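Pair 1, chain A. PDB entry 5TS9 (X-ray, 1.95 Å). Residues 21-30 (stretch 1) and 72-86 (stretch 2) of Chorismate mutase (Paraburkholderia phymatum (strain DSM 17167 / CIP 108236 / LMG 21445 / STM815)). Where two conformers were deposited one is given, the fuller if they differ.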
# COMPACT_ATOMS: atom_id res chain seq x y z
N SER A 21 -11.76 13.88 -2.51
CA SER A 21 -10.62 14.60 -1.97
C SER A 21 -9.42 13.68 -1.79
O SER A 21 -8.28 14.06 -2.10
CB SER A 21 -11.00 15.29 -0.66
OG SER A 21 -11.52 14.36 0.28
N MET A 22 -9.65 12.46 -1.30
CA MET A 22 -8.56 11.49 -1.20
C MET A 22 -8.01 11.14 -2.57
O MET A 22 -6.79 10.98 -2.74
CB MET A 22 -9.03 10.23 -0.48
CG MET A 22 -9.38 10.45 0.99
SD MET A 22 -9.88 8.88 1.79
CE MET A 22 -10.10 9.44 3.49
N ALA A 23 -8.90 11.03 -3.58
CA ALA A 23 -8.42 10.77 -4.94
C ALA A 23 -7.56 11.92 -5.46
O ALA A 23 -6.54 11.67 -6.13
CB ALA A 23 -9.59 10.49 -5.88
N ASP A 24 -7.95 13.17 -5.19
CA ASP A 24 -7.11 14.31 -5.59
C ASP A 24 -5.75 14.25 -4.88
O ASP A 24 -4.71 14.55 -5.49
CB ASP A 24 -7.81 15.63 -5.27
CG ASP A 24 -9.09 15.82 -6.06
OD1 ASP A 24 -9.23 15.24 -7.17
OD2 ASP A 24 -9.96 16.56 -5.58
N ARG A 25 -5.74 13.85 -3.61
CA ARG A 25 -4.47 13.74 -2.90
C ARG A 25 -3.63 12.62 -3.49
O ARG A 25 -2.42 12.77 -3.69
CB ARG A 25 -4.71 13.49 -1.41
CG ARG A 25 -3.46 13.76 -0.54
CD ARG A 25 -3.59 13.25 0.87
NE ARG A 25 -2.50 13.77 1.68
CZ ARG A 25 -1.25 13.29 1.66
NH1 ARG A 25 -0.95 12.25 0.91
NH2 ARG A 25 -0.31 13.86 2.41
N LEU A 26 -4.27 11.49 -3.78
CA LEU A 26 -3.57 10.36 -4.37
C LEU A 26 -2.89 10.76 -5.67
O LEU A 26 -1.76 10.33 -5.94
CB LEU A 26 -4.56 9.21 -4.60
CG LEU A 26 -3.98 7.88 -5.06
CD1 LEU A 26 -2.96 7.31 -4.03
CD2 LEU A 26 -5.13 6.90 -5.29
N ASN A 27 -3.53 11.62 -6.46
CA ASN A 27 -3.00 11.93 -7.78
C ASN A 27 -1.72 12.75 -7.74
O ASN A 27 -1.01 12.80 -8.75
CB ASN A 27 -4.06 12.67 -8.62
CG ASN A 27 -5.05 11.71 -9.28
OD1 ASN A 27 -4.68 10.62 -9.74
ND2 ASN A 27 -6.32 12.11 -9.33
N THR A 28 -1.40 13.42 -6.62
CA THR A 28 -0.07 14.04 -6.52
C THR A 28 1.06 13.01 -6.59
O THR A 28 2.19 13.38 -6.92
CB THR A 28 0.08 14.82 -5.22
OG1 THR A 28 0.00 13.91 -4.10
CG2 THR A 28 -1.00 15.90 -5.09
N ALA A 29 0.78 11.73 -6.27
CA ALA A 29 1.81 10.69 -6.38
C ALA A 29 2.45 10.65 -7.77
O ALA A 29 3.66 10.40 -7.89
CB ALA A 29 1.21 9.32 -6.04
N ASP A 30 1.66 10.87 -8.82
CA ASP A 30 2.23 10.86 -10.17
C ASP A 30 3.32 11.91 -10.31
O ASP A 30 4.39 11.63 -10.87
CB ASP A 30 1.14 11.10 -11.21
CG ASP A 30 0.04 10.07 -11.15
OD1 ASP A 30 -0.20 9.52 -10.06
OD2 ASP A 30 -0.60 9.81 -12.20
N ASN A 72 -4.71 7.79 11.80
CA ASN A 72 -5.03 6.62 11.00
C ASN A 72 -5.33 7.01 9.56
O ASN A 72 -4.86 6.36 8.62
CB ASN A 72 -6.23 5.88 11.60
CG ASN A 72 -5.89 5.22 12.93
OD1 ASN A 72 -4.72 5.06 13.28
ND2 ASN A 72 -6.92 4.83 13.67
N ILE A 73 -6.16 8.04 9.38
CA ILE A 73 -6.58 8.46 8.05
C ILE A 73 -5.37 8.92 7.24
O ILE A 73 -5.22 8.57 6.06
CB ILE A 73 -7.65 9.57 8.13
CG1 ILE A 73 -8.99 9.02 8.67
CG2 ILE A 73 -7.84 10.25 6.76
CD1 ILE A 73 -9.73 8.12 7.68
N PHE A 74 -4.50 9.73 7.84
CA PHE A 74 -3.41 10.26 7.04
C PHE A 74 -2.26 9.27 6.92
O PHE A 74 -1.55 9.31 5.90
CB PHE A 74 -2.99 11.62 7.58
CG PHE A 74 -3.91 12.72 7.12
CD1 PHE A 74 -5.11 12.95 7.78
CD2 PHE A 74 -3.62 13.46 5.98
CE1 PHE A 74 -5.99 13.94 7.34
CE2 PHE A 74 -4.48 14.45 5.53
CZ PHE A 74 -5.68 14.68 6.21
N SER A 75 -2.06 8.37 7.89
CA SER A 75 -1.17 7.24 7.62
C SER A 75 -1.66 6.46 6.42
O SER A 75 -0.87 6.10 5.54
CB SER A 75 -1.07 6.30 8.83
OG SER A 75 -0.77 7.00 10.03
N ASP A 76 -2.97 6.23 6.33
CA ASP A 76 -3.53 5.57 5.16
C ASP A 76 -3.27 6.37 3.89
O ASP A 76 -2.96 5.79 2.84
CB ASP A 76 -5.03 5.34 5.35
CG ASP A 76 -5.32 4.23 6.37
OD1 ASP A 76 -4.41 3.38 6.62
OD2 ASP A 76 -6.45 4.21 6.92
N GLN A 77 -3.38 7.70 3.95
CA GLN A 77 -3.13 8.53 2.78
C GLN A 77 -1.68 8.43 2.32
O GLN A 77 -1.42 8.40 1.11
CB GLN A 77 -3.44 10.01 3.05
CG GLN A 77 -4.86 10.33 3.47
CD GLN A 77 -5.91 9.58 2.67
OE1 GLN A 77 -6.15 9.88 1.50
NE2 GLN A 77 -6.56 8.62 3.32
N VAL A 78 -0.73 8.44 3.26
CA VAL A 78 0.66 8.42 2.81
C VAL A 78 1.03 7.03 2.28
O VAL A 78 1.78 6.93 1.32
CB VAL A 78 1.61 8.91 3.91
CG1 VAL A 78 1.27 10.33 4.30
CG2 VAL A 78 1.54 8.01 5.11
N GLU A 79 0.48 5.96 2.85
CA GLU A 79 0.76 4.62 2.32
C GLU A 79 0.16 4.43 0.93
O GLU A 79 0.76 3.78 0.07
CB GLU A 79 0.23 3.54 3.27
CG GLU A 79 0.93 3.50 4.61
CD GLU A 79 2.40 3.16 4.49
OE1 GLU A 79 2.76 2.34 3.61
OE2 GLU A 79 3.20 3.72 5.26
N ALA A 80 -1.05 4.95 0.69
CA ALA A 80 -1.61 4.82 -0.65
C ALA A 80 -0.76 5.59 -1.65
O ALA A 80 -0.53 5.14 -2.78
CB ALA A 80 -3.06 5.31 -0.67
N ASN A 81 -0.27 6.76 -1.24
CA ASN A 81 0.57 7.56 -2.12
C ASN A 81 1.87 6.83 -2.45
O ASN A 81 2.29 6.80 -3.61
CB ASN A 81 0.83 8.91 -1.45
CG ASN A 81 0.92 10.05 -2.45
OD1 ASN A 81 1.97 10.28 -3.06
ND2 ASN A 81 -0.18 10.76 -2.64
N LYS A 82 2.52 6.23 -1.45
CA LYS A 82 3.72 5.44 -1.73
C LYS A 82 3.41 4.24 -2.62
O LYS A 82 4.22 3.89 -3.48
CB LYS A 82 4.38 5.00 -0.42
CG LYS A 82 4.76 6.20 0.48
CD LYS A 82 5.63 5.79 1.67
CE LYS A 82 4.84 4.95 2.65
NZ LYS A 82 5.69 4.61 3.85
N GLU A 83 2.26 3.58 -2.43
CA GLU A 83 1.87 2.47 -3.31
C GLU A 83 1.94 2.87 -4.77
O GLU A 83 2.48 2.15 -5.62
CB GLU A 83 0.45 2.01 -2.95
CG GLU A 83 -0.13 0.97 -3.88
CD GLU A 83 -1.48 0.43 -3.40
OE1 GLU A 83 -2.00 -0.50 -4.04
OE2 GLU A 83 -2.02 0.93 -2.39
N VAL A 84 1.38 4.03 -5.09
CA VAL A 84 1.42 4.51 -6.47
C VAL A 84 2.86 4.83 -6.87
O VAL A 84 3.32 4.42 -7.94
CB VAL A 84 0.50 5.73 -6.64
CG1 VAL A 84 0.66 6.35 -8.03
CG2 VAL A 84 -0.95 5.31 -6.42
N GLN A 85 3.59 5.55 -6.02
CA GLN A 85 4.95 5.96 -6.38
C GLN A 85 5.84 4.75 -6.66
O GLN A 85 6.58 4.74 -7.65
CB GLN A 85 5.57 6.81 -5.28
CG GLN A 85 4.94 8.17 -5.05
CD GLN A 85 5.61 8.92 -3.92
OE1 GLN A 85 6.85 9.00 -3.86
NE2 GLN A 85 4.81 9.48 -3.01
N TYR A 86 5.82 3.75 -5.78
CA TYR A 86 6.69 2.59 -6.00
C TYR A 86 6.34 1.89 -7.31
O TYR A 86 7.23 1.43 -8.03
CB TYR A 86 6.58 1.61 -4.84
CG TYR A 86 7.36 1.96 -3.59
CD1 TYR A 86 8.75 2.14 -3.63
CD2 TYR A 86 6.71 2.06 -2.37
CE1 TYR A 86 9.47 2.44 -2.47
CE2 TYR A 86 7.40 2.36 -1.21
CZ TYR A 86 8.79 2.55 -1.26
OH TYR A 86 9.49 2.87 -0.12
O HOH W 1 -4.98 9.92 -0.88
O HOH W 2 -2.37 10.26 -0.82
O HOH W 3 2.32 13.04 -2.65

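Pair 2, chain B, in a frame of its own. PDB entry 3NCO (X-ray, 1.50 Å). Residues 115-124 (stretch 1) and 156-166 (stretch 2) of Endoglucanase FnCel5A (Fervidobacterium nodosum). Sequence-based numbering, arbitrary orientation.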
# COMPACT_ATOMS: atom_id res chain seq x y z
N TYR B 115 -11.12 -19.10 2.23
CA TYR B 115 -11.44 -17.67 2.23
C TYR B 115 -11.03 -16.88 0.97
O TYR B 115 -11.43 -15.74 0.78
CB TYR B 115 -10.87 -17.01 3.51
CG TYR B 115 -11.61 -17.50 4.72
CD1 TYR B 115 -12.81 -16.94 5.10
CD2 TYR B 115 -11.12 -18.56 5.49
CE1 TYR B 115 -13.54 -17.42 6.22
CE2 TYR B 115 -11.81 -19.05 6.59
CZ TYR B 115 -13.02 -18.46 6.95
OH TYR B 115 -13.68 -19.01 8.07
N GLY B 116 -10.26 -17.52 0.09
CA GLY B 116 -10.00 -16.93 -1.23
C GLY B 116 -11.30 -16.67 -1.98
O GLY B 116 -11.45 -15.57 -2.55
N PRO B 117 -12.21 -17.65 -2.00
CA PRO B 117 -13.49 -17.36 -2.63
C PRO B 117 -14.25 -16.21 -1.99
O PRO B 117 -15.08 -15.60 -2.67
CB PRO B 117 -14.27 -18.66 -2.47
CG PRO B 117 -13.19 -19.73 -2.43
CD PRO B 117 -12.11 -19.07 -1.62
N VAL B 118 -13.99 -15.91 -0.71
CA VAL B 118 -14.67 -14.80 -0.06
C VAL B 118 -14.05 -13.49 -0.59
O VAL B 118 -14.76 -12.54 -0.90
CB VAL B 118 -14.58 -14.88 1.50
CG1 VAL B 118 -15.26 -13.67 2.14
CG2 VAL B 118 -15.18 -16.20 1.99
N LEU B 119 -12.72 -13.47 -0.75
CA LEU B 119 -12.07 -12.31 -1.36
C LEU B 119 -12.60 -12.08 -2.77
O LEU B 119 -12.85 -10.94 -3.18
CB LEU B 119 -10.54 -12.52 -1.39
CG LEU B 119 -9.75 -11.35 -1.98
CD1 LEU B 119 -9.82 -10.11 -1.08
CD2 LEU B 119 -8.33 -11.88 -2.17
N VAL B 120 -12.77 -13.18 -3.52
CA VAL B 120 -13.32 -13.01 -4.88
C VAL B 120 -14.68 -12.28 -4.82
O VAL B 120 -14.96 -11.35 -5.63
CB VAL B 120 -13.46 -14.34 -5.63
CG1 VAL B 120 -14.19 -14.16 -6.91
CG2 VAL B 120 -12.06 -14.93 -5.95
N GLU B 121 -15.56 -12.71 -3.90
CA GLU B 121 -16.89 -12.08 -3.77
C GLU B 121 -16.82 -10.64 -3.28
O GLU B 121 -17.55 -9.78 -3.78
CB GLU B 121 -17.78 -12.87 -2.83
CG GLU B 121 -18.14 -14.28 -3.33
CD GLU B 121 -18.68 -14.28 -4.77
OE1 GLU B 121 -19.63 -13.52 -5.06
OE2 GLU B 121 -18.16 -15.02 -5.64
N ILE B 122 -15.90 -10.35 -2.36
CA ILE B 122 -15.68 -8.95 -1.94
C ILE B 122 -15.36 -8.10 -3.14
O ILE B 122 -15.97 -7.06 -3.38
CB ILE B 122 -14.55 -8.85 -0.87
CG1 ILE B 122 -15.10 -9.36 0.46
CG2 ILE B 122 -14.00 -7.40 -0.72
CD1 ILE B 122 -14.02 -9.69 1.50
N TRP B 123 -14.40 -8.55 -3.93
CA TRP B 123 -13.97 -7.77 -5.07
C TRP B 123 -15.02 -7.67 -6.19
O TRP B 123 -15.08 -6.65 -6.91
CB TRP B 123 -12.60 -8.23 -5.56
CG TRP B 123 -11.51 -7.43 -4.82
CD1 TRP B 123 -10.60 -7.88 -3.85
CD2 TRP B 123 -11.30 -6.03 -4.93
NE1 TRP B 123 -9.82 -6.83 -3.42
CE2 TRP B 123 -10.25 -5.68 -4.05
CE3 TRP B 123 -11.91 -5.03 -5.72
CZ2 TRP B 123 -9.78 -4.35 -3.94
CZ3 TRP B 123 -11.45 -3.75 -5.63
CH2 TRP B 123 -10.39 -3.39 -4.74
N LYS B 124 -15.83 -8.71 -6.36
CA LYS B 124 -16.91 -8.60 -7.34
C LYS B 124 -17.79 -7.40 -6.96
O LYS B 124 -18.20 -6.59 -7.83
CB LYS B 124 -17.73 -9.88 -7.33
CG LYS B 124 -18.92 -9.84 -8.27
CD LYS B 124 -19.55 -11.24 -8.31
CE LYS B 124 -20.63 -11.35 -9.43
NZ LYS B 124 -19.98 -11.47 -10.81
N GLU B 156 -2.33 -18.32 -7.77
CA GLU B 156 -3.57 -18.97 -8.20
C GLU B 156 -4.82 -18.12 -7.95
O GLU B 156 -5.76 -18.09 -8.78
CB GLU B 156 -3.74 -20.36 -7.54
CG GLU B 156 -2.59 -21.33 -7.98
CD GLU B 156 -2.43 -22.62 -7.12
OE1 GLU B 156 -1.69 -23.54 -7.60
OE2 GLU B 156 -2.96 -22.71 -5.99
N LEU B 157 -4.81 -17.43 -6.80
CA LEU B 157 -5.94 -16.65 -6.35
C LEU B 157 -6.15 -15.29 -7.04
O LEU B 157 -7.27 -14.97 -7.45
CB LEU B 157 -5.82 -16.45 -4.81
CG LEU B 157 -6.90 -15.57 -4.17
CD1 LEU B 157 -8.28 -16.16 -4.44
CD2 LEU B 157 -6.65 -15.47 -2.65
N TYR B 158 -5.10 -14.47 -7.08
CA TYR B 158 -5.26 -13.11 -7.55
C TYR B 158 -5.84 -13.06 -8.98
O TYR B 158 -6.68 -12.19 -9.22
CB TYR B 158 -4.00 -12.23 -7.35
CG TYR B 158 -3.01 -12.22 -8.49
CD1 TYR B 158 -1.76 -12.87 -8.38
CD2 TYR B 158 -3.31 -11.54 -9.67
CE1 TYR B 158 -0.85 -12.87 -9.42
CE2 TYR B 158 -2.39 -11.52 -10.73
CZ TYR B 158 -1.18 -12.19 -10.59
OH TYR B 158 -0.28 -12.13 -11.65
N PRO B 159 -5.44 -14.00 -9.91
CA PRO B 159 -6.10 -13.92 -11.23
C PRO B 159 -7.58 -14.20 -11.17
O PRO B 159 -8.30 -13.66 -12.02
CB PRO B 159 -5.36 -14.98 -12.08
CG PRO B 159 -4.00 -15.15 -11.37
CD PRO B 159 -4.42 -15.09 -9.90
N LYS B 160 -8.07 -15.01 -10.20
CA LYS B 160 -9.52 -15.21 -10.11
C LYS B 160 -10.18 -13.91 -9.69
O LYS B 160 -11.24 -13.51 -10.25
CB LYS B 160 -9.84 -16.30 -9.11
CG LYS B 160 -9.22 -17.64 -9.55
CD LYS B 160 -9.53 -18.74 -8.55
CE LYS B 160 -8.84 -20.04 -8.99
NZ LYS B 160 -8.91 -21.06 -7.91
N VAL B 161 -9.53 -13.21 -8.76
CA VAL B 161 -10.10 -11.94 -8.31
C VAL B 161 -10.09 -10.96 -9.48
O VAL B 161 -11.10 -10.29 -9.77
CB VAL B 161 -9.33 -11.36 -7.10
CG1 VAL B 161 -10.02 -10.08 -6.71
CG2 VAL B 161 -9.41 -12.34 -5.94
N LEU B 162 -8.94 -10.88 -10.16
CA LEU B 162 -8.76 -9.98 -11.31
C LEU B 162 -9.84 -10.23 -12.38
O LEU B 162 -10.42 -9.27 -12.92
CB LEU B 162 -7.39 -10.17 -11.93
CG LEU B 162 -7.00 -9.21 -13.07
CD1 LEU B 162 -7.08 -7.74 -12.61
CD2 LEU B 162 -5.59 -9.58 -13.52
N GLY B 163 -10.14 -11.50 -12.64
CA GLY B 163 -11.21 -11.88 -13.57
C GLY B 163 -12.55 -11.25 -13.22
O GLY B 163 -13.27 -10.70 -14.11
N GLU B 164 -12.91 -11.28 -11.93
CA GLU B 164 -14.17 -10.67 -11.50
C GLU B 164 -14.11 -9.15 -11.60
O GLU B 164 -15.07 -8.49 -12.01
CB GLU B 164 -14.52 -11.09 -10.08
CG GLU B 164 -15.01 -12.54 -10.02
CD GLU B 164 -16.32 -12.74 -10.77
OE1 GLU B 164 -17.13 -11.79 -10.87
OE2 GLU B 164 -16.54 -13.85 -11.28
N ILE B 165 -12.97 -8.57 -11.21
CA ILE B 165 -12.83 -7.12 -11.38
C ILE B 165 -13.01 -6.71 -12.84
O ILE B 165 -13.71 -5.71 -13.14
CB ILE B 165 -11.44 -6.64 -10.85
CG1 ILE B 165 -11.35 -6.81 -9.31
CG2 ILE B 165 -11.11 -5.18 -11.31
CD1 ILE B 165 -9.93 -6.59 -8.70
N ARG B 166 -12.35 -7.44 -13.74
CA ARG B 166 -12.32 -7.06 -15.16
C ARG B 166 -13.68 -7.13 -15.86
O ARG B 166 -13.84 -6.52 -16.92
CB ARG B 166 -11.24 -7.88 -15.89
CG ARG B 166 -9.86 -7.45 -15.51
CD ARG B 166 -9.37 -6.36 -16.38
NE ARG B 166 -8.03 -5.90 -15.96
CZ ARG B 166 -7.77 -4.78 -15.29
NH1 ARG B 166 -8.70 -3.94 -14.91
NH2 ARG B 166 -6.52 -4.52 -15.01
O HOH W 4 -17.49 -6.80 -10.69
O HOH W 5 -19.33 -14.68 -11.40

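The sharpest difference lies at one matched position, Asn81(A) in pair 1 and Val161(B) in pair 2. Both sit where the helices come close, and their CA atoms fall within 0.4 Å after superposition. In pair 1 the site is polar and hydrated. In pair 2 it is apolar, and no bridging water joins it.

The shared frame is two helices running in roughly the same direction. The axes approach to 8.4 Å in pair 1 and 8.6 Å in pair 2. The crossing angles are -38° and -21°, so the helices of pair 2 lie closer to parallel. Fourteen central residues superpose with an RMSD of 0.9 Å. The closest CA atoms across the helices are Ala29(A) CA and Asn81(A) CA, 5.4 Å apart, and Val120(B) CA and Val161(B) CA, 4.8 Å apart. Pair 1 buries 592 Å² and pair 2 buries 493 Å².

Asn81(A) fits among Arg25(A), Leu26(A), Thr28(A) and Ala29(A). Its OD1 lies 3.2 Å from Ala29(A) CB and accepts a hydrogen bond from Gln85(A) NE2 at 3.0 Å. Water 3 donates to Asn81(A) OD1 and to Thr28(A) OG1, and so links the helices. Water 2 accepts from Asn81(A) ND2 and Arg25(A) NH1 and donates to Gln77(A) O. These waters give the amide polar partners inside a buried contact. Val161(B) needs none. Its CG2 lies 3.7 Å from Val120(B) CG2 and 3.9 Å from Leu119(B) CD2. Its CG1 lies 3.4 Å from Trp123(B) CB.

Arg25(A) matches Leu119(B), and Gln77(A) matches Leu157(B). The arginine is a knob among Phe74(A), Gln77(A), Val78(A) and Asn81(A). Gln77(A) CB lies over one face of the Arg25(A) guanidinium, and Arg25(A) CD to Gln77(A) CB is 3.9 Å. A further water bridges Met22(A) O and Gln77(A) OE1. In pair 2 the same two positions meet as leucines, Leu119(B) CD2 to Leu157(B) CD2 at 4.0 Å.

Leu26(A) matches Val120(B), and both are apolar. Leu26(A) CD1 reaches Val84(A) CG2 at 3.7 Å and Ala80(A) CB at 3.9 Å. Val120(B) is the knob of pair 2, set among Leu157(B), Lys160(B), Val161(B) and Glu164(B). Val84(A) matches Glu164(B), whose CG packs 3.6 Å from Val120(B) CG1. The glutamate packs through CG, while its OE1 faces Lys124(B) and its OE2 accepts a hydrogen bond from a water.

Ala29(A) matches Trp123(B), small against large. Ala29(A) CB touches Val84(A) CG1 at 3.6 Å. The indole extends farther, and Trp123(B) CE3 meets Ile165(B) CD1 at 3.9 Å. Ile165(B) matches Gln85(A), and their side-chain centres nearly coincide.

At the last matched position of stretch 1, Asp30(A) falls on Lys124(B). Asp30(A) OD1 lies 3.9 Å from Val84(A) CG1 and is hydrogen-bonded elsewhere in the structure. Lys124(B) NZ forms a salt bridge with Glu164(B) OE1 at 2.9 Å. Water 4 also donates to Lys124(B) O and Glu164(B) O. Pair 2 therefore places its cross-helix polar links here, beyond its apolar centre.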